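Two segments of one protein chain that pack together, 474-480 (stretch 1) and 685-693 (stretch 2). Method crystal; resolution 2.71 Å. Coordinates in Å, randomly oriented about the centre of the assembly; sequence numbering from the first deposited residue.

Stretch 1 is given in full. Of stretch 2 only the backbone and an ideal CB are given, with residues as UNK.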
# COMPACT_ATOMS: atom_id res chain seq x y z
N GLU A 474 -28.88 -18.56 -18.89
CA GLU A 474 -29.61 -17.29 -18.92
C GLU A 474 -28.70 -16.05 -19.05
O GLU A 474 -27.66 -15.96 -18.41
CB GLU A 474 -30.41 -17.15 -17.64
CG GLU A 474 -31.49 -18.20 -17.44
CD GLU A 474 -31.99 -18.24 -15.99
OE1 GLU A 474 -31.23 -17.82 -15.09
OE2 GLU A 474 -33.15 -18.66 -15.76
N ARG A 475 -29.12 -15.07 -19.85
CA ARG A 475 -28.34 -13.86 -20.06
C ARG A 475 -28.67 -12.78 -19.04
O ARG A 475 -28.03 -11.73 -19.03
CB ARG A 475 -28.65 -13.27 -21.42
CG ARG A 475 -28.24 -14.13 -22.55
CD ARG A 475 -28.98 -13.71 -23.79
NE ARG A 475 -28.34 -14.20 -25.00
CZ ARG A 475 -28.78 -13.97 -26.23
NH1 ARG A 475 -29.87 -13.24 -26.41
NH2 ARG A 475 -28.13 -14.45 -27.26
N GLU A 476 -29.68 -13.02 -18.21
CA GLU A 476 -30.06 -12.05 -17.20
C GLU A 476 -30.39 -12.83 -15.96
O GLU A 476 -30.91 -13.94 -16.04
CB GLU A 476 -31.25 -11.21 -17.67
CG GLU A 476 -30.96 -10.31 -18.89
CD GLU A 476 -32.07 -9.28 -19.20
OE1 GLU A 476 -33.05 -9.18 -18.42
OE2 GLU A 476 -31.95 -8.58 -20.25
N ILE A 477 -30.07 -12.27 -14.81
CA ILE A 477 -30.39 -12.88 -13.54
C ILE A 477 -31.29 -11.85 -12.85
O ILE A 477 -31.19 -10.67 -13.15
CB ILE A 477 -29.09 -13.21 -12.74
CG1 ILE A 477 -29.38 -14.17 -11.58
CG2 ILE A 477 -28.38 -11.96 -12.21
CD1 ILE A 477 -29.41 -15.65 -11.96
N VAL A 478 -32.21 -12.30 -12.00
CA VAL A 478 -33.18 -11.39 -11.39
C VAL A 478 -32.97 -11.30 -9.89
O VAL A 478 -33.01 -12.32 -9.20
CB VAL A 478 -34.64 -11.82 -11.64
CG1 VAL A 478 -35.61 -10.99 -10.78
CG2 VAL A 478 -34.98 -11.73 -13.13
N ILE A 479 -32.78 -10.09 -9.38
CA ILE A 479 -32.53 -9.90 -7.95
C ILE A 479 -33.73 -9.27 -7.26
O ILE A 479 -34.43 -8.42 -7.82
CB ILE A 479 -31.24 -9.07 -7.70
CG1 ILE A 479 -31.41 -7.62 -8.18
CG2 ILE A 479 -30.05 -9.70 -8.41
CD1 ILE A 479 -30.21 -6.72 -7.87
N ASP A 480 -33.97 -9.72 -6.04
CA ASP A 480 -35.04 -9.18 -5.23
C ASP A 480 -34.47 -8.72 -3.89
O ASP A 480 -33.26 -8.75 -3.69
CB ASP A 480 -36.11 -10.26 -5.04
CG ASP A 480 -35.54 -11.57 -4.53
OD1 ASP A 480 -34.67 -11.54 -3.63
OD2 ASP A 480 -35.91 -12.62 -5.09
N UNK A 685 -36.08 -2.77 -13.90
CA UNK A 685 -34.80 -2.10 -14.15
C UNK A 685 -33.56 -3.01 -14.30
O UNK A 685 -33.26 -3.84 -13.44
CB UNK A 685 -34.54 -1.12 -13.00
N UNK A 686 -32.84 -2.80 -15.39
CA UNK A 686 -31.51 -3.38 -15.60
C UNK A 686 -30.42 -2.47 -15.00
O UNK A 686 -29.99 -1.49 -15.62
CB UNK A 686 -31.26 -3.60 -17.09
N UNK A 687 -30.00 -2.79 -13.78
CA UNK A 687 -28.92 -2.05 -13.11
C UNK A 687 -27.60 -2.14 -13.89
O UNK A 687 -26.80 -1.22 -13.88
CB UNK A 687 -28.72 -2.58 -11.69
N UNK A 688 -27.41 -3.26 -14.59
CA UNK A 688 -26.24 -3.46 -15.43
C UNK A 688 -26.68 -4.30 -16.61
O UNK A 688 -27.44 -5.24 -16.44
CB UNK A 688 -25.09 -4.12 -14.66
N UNK A 689 -26.21 -3.93 -17.80
CA UNK A 689 -26.51 -4.66 -19.03
C UNK A 689 -25.72 -5.98 -19.11
O UNK A 689 -24.74 -6.17 -18.38
CB UNK A 689 -26.20 -3.79 -20.25
N UNK A 690 -26.16 -6.92 -19.96
CA UNK A 690 -25.35 -8.13 -20.12
C UNK A 690 -24.06 -7.81 -20.86
O UNK A 690 -23.99 -6.83 -21.59
CB UNK A 690 -26.13 -9.21 -20.87
N UNK A 691 -23.06 -8.67 -20.66
CA UNK A 691 -21.67 -8.32 -20.91
C UNK A 691 -20.78 -9.42 -21.49
O UNK A 691 -20.60 -10.47 -20.88
CB UNK A 691 -21.05 -7.84 -19.60
N UNK A 692 -20.17 -9.17 -22.65
CA UNK A 692 -19.25 -10.15 -23.26
C UNK A 692 -17.84 -9.60 -23.42
O UNK A 692 -17.64 -8.59 -24.11
CB UNK A 692 -19.78 -10.59 -24.63
N UNK A 693 -16.84 -10.24 -22.82
CA UNK A 693 -15.47 -9.82 -23.07
C UNK A 693 -15.09 -10.29 -24.46
O UNK A 693 -15.71 -11.19 -24.98
CB UNK A 693 -14.51 -10.37 -22.01

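Stretch 1 approaches stretch 2 through Arg475, Glu476 and Ile479, while the backbone of stretch 2 stays well back for most of its length. The general rule is therefore reach: most positions touch the neighbour only if their side chains are long.

Position 685 has extended backbone angles, and nothing of stretch 1 lies near its CB. A beta-branched residue would suit such a strand, but stretch 1 asks for nothing in particular. The deposited Thr685 makes no contact here; its OG1 is hydrogen-bonded elsewhere in the structure.

At 686 the CA-to-CB bond points sideways, so a small side chain would leave the gap open. Within reach of a longer one is the side chain of Glu476, with both its methylene groups and its carboxylate. Lysine or arginine could answer the charge, and a leucine or methionine could lie against the chain. The residue is Leu686, whose CD1 comes 3.6 Å from Glu476 OE1. This is simple packing of a methyl against a carboxylate oxygen, and chi1, at -117°, lies between wells.

Position 687 turns the corner, with phi/psi of -61/-31, and its CB points toward stretch 1, though across a wide space: CA of this residue and CA of Ile479 are 10.1 Å apart. What waits there is the extended, apolar arm of Ile479, so a long aliphatic such as leucine, isoleucine or methionine would fit, and phenylalanine might. Leu687 takes the role in the m, t rotamer, and its CD1 meets Ile479 CD1 at 3.9 Å. Two side chains directed at each other thus close the gap tip to tip, in the one apolar side-chain pair of this contact.

Position 688 is extended again and out of reach, leaving the choice free; Ala688 is found. At 689 the CB points away, so a small or a polar residue would do equally well, and Ala689 makes no contact.

At 690 the chains come closest in register, 6.5 Å from CA to CA of Arg475. The ideal CB points toward stretch 1 and lies only 3.6 Å from Arg475 O, so a compact side chain is favoured. A phi of -70° admits proline; alanine, serine or valine are also plausible. Pro690 sets its CG 3.6 Å from Arg475 O and 4.2 Å from Glu476 CG, so the ring covers backbone and side chain together.

Position 691 is extended and its CB points sideways with no partner near, so a range of strand-forming residues would do; Leu691 leads its end away.

At 692 the CB is again sideways and far off, and the long Arg475 side chain runs past, side-on to this position. Only a very long side chain spans this gap, such as tryptophan or perhaps an extended tyrosine; a glutamate would stop short of the guanidinium. Trp692 reaches with its ring edge: CZ2 lies 4.3 Å from Arg475 NE, near the ring plane.

Position 693 is beyond reach, so stretch 1 sets no preference; Arg693 makes no contact with it.

Stretch 2, residues 685-693: TLLAAPLWR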
# COMPACT_ATOMS: atom_id res chain seq x y z
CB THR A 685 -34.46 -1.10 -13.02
OG1 THR A 685 -35.53 -0.17 -12.84
CG2 THR A 685 -33.21 -0.33 -13.36
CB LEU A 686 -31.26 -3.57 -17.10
CG LEU A 686 -31.06 -5.01 -17.58
CD1 LEU A 686 -32.32 -5.82 -17.33
CD2 LEU A 686 -30.67 -5.01 -19.06
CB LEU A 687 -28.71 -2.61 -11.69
CG LEU A 687 -29.92 -2.55 -10.77
CD1 LEU A 687 -29.64 -3.20 -9.42
CD2 LEU A 687 -30.35 -1.10 -10.60
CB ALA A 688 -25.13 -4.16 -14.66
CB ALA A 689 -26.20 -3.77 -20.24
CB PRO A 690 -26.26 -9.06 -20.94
CG PRO A 690 -27.63 -8.54 -20.73
CD PRO A 690 -27.46 -7.04 -20.65
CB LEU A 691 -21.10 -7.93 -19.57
CG LEU A 691 -20.56 -6.53 -19.57
CD1 LEU A 691 -20.27 -6.18 -18.11
CD2 LEU A 691 -19.32 -6.57 -20.44
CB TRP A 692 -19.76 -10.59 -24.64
CG TRP A 692 -20.92 -11.52 -24.60
CD1 TRP A 692 -20.87 -12.87 -24.51
CD2 TRP A 692 -22.31 -11.16 -24.64
NE1 TRP A 692 -22.14 -13.39 -24.49
CE2 TRP A 692 -23.05 -12.36 -24.56
CE3 TRP A 692 -23.00 -9.95 -24.73
CZ2 TRP A 692 -24.44 -12.38 -24.58
CZ3 TRP A 692 -24.37 -9.98 -24.73
CH2 TRP A 692 -25.08 -11.19 -24.66
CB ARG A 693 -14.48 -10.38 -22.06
CG ARG A 693 -14.79 -10.06 -20.61
CD ARG A 693 -13.62 -10.47 -19.71
NE ARG A 693 -12.35 -9.91 -20.17
CZ ARG A 693 -11.60 -9.12 -19.42
NH1 ARG A 693 -11.97 -8.84 -18.18
NH2 ARG A 693 -10.47 -8.64 -19.90
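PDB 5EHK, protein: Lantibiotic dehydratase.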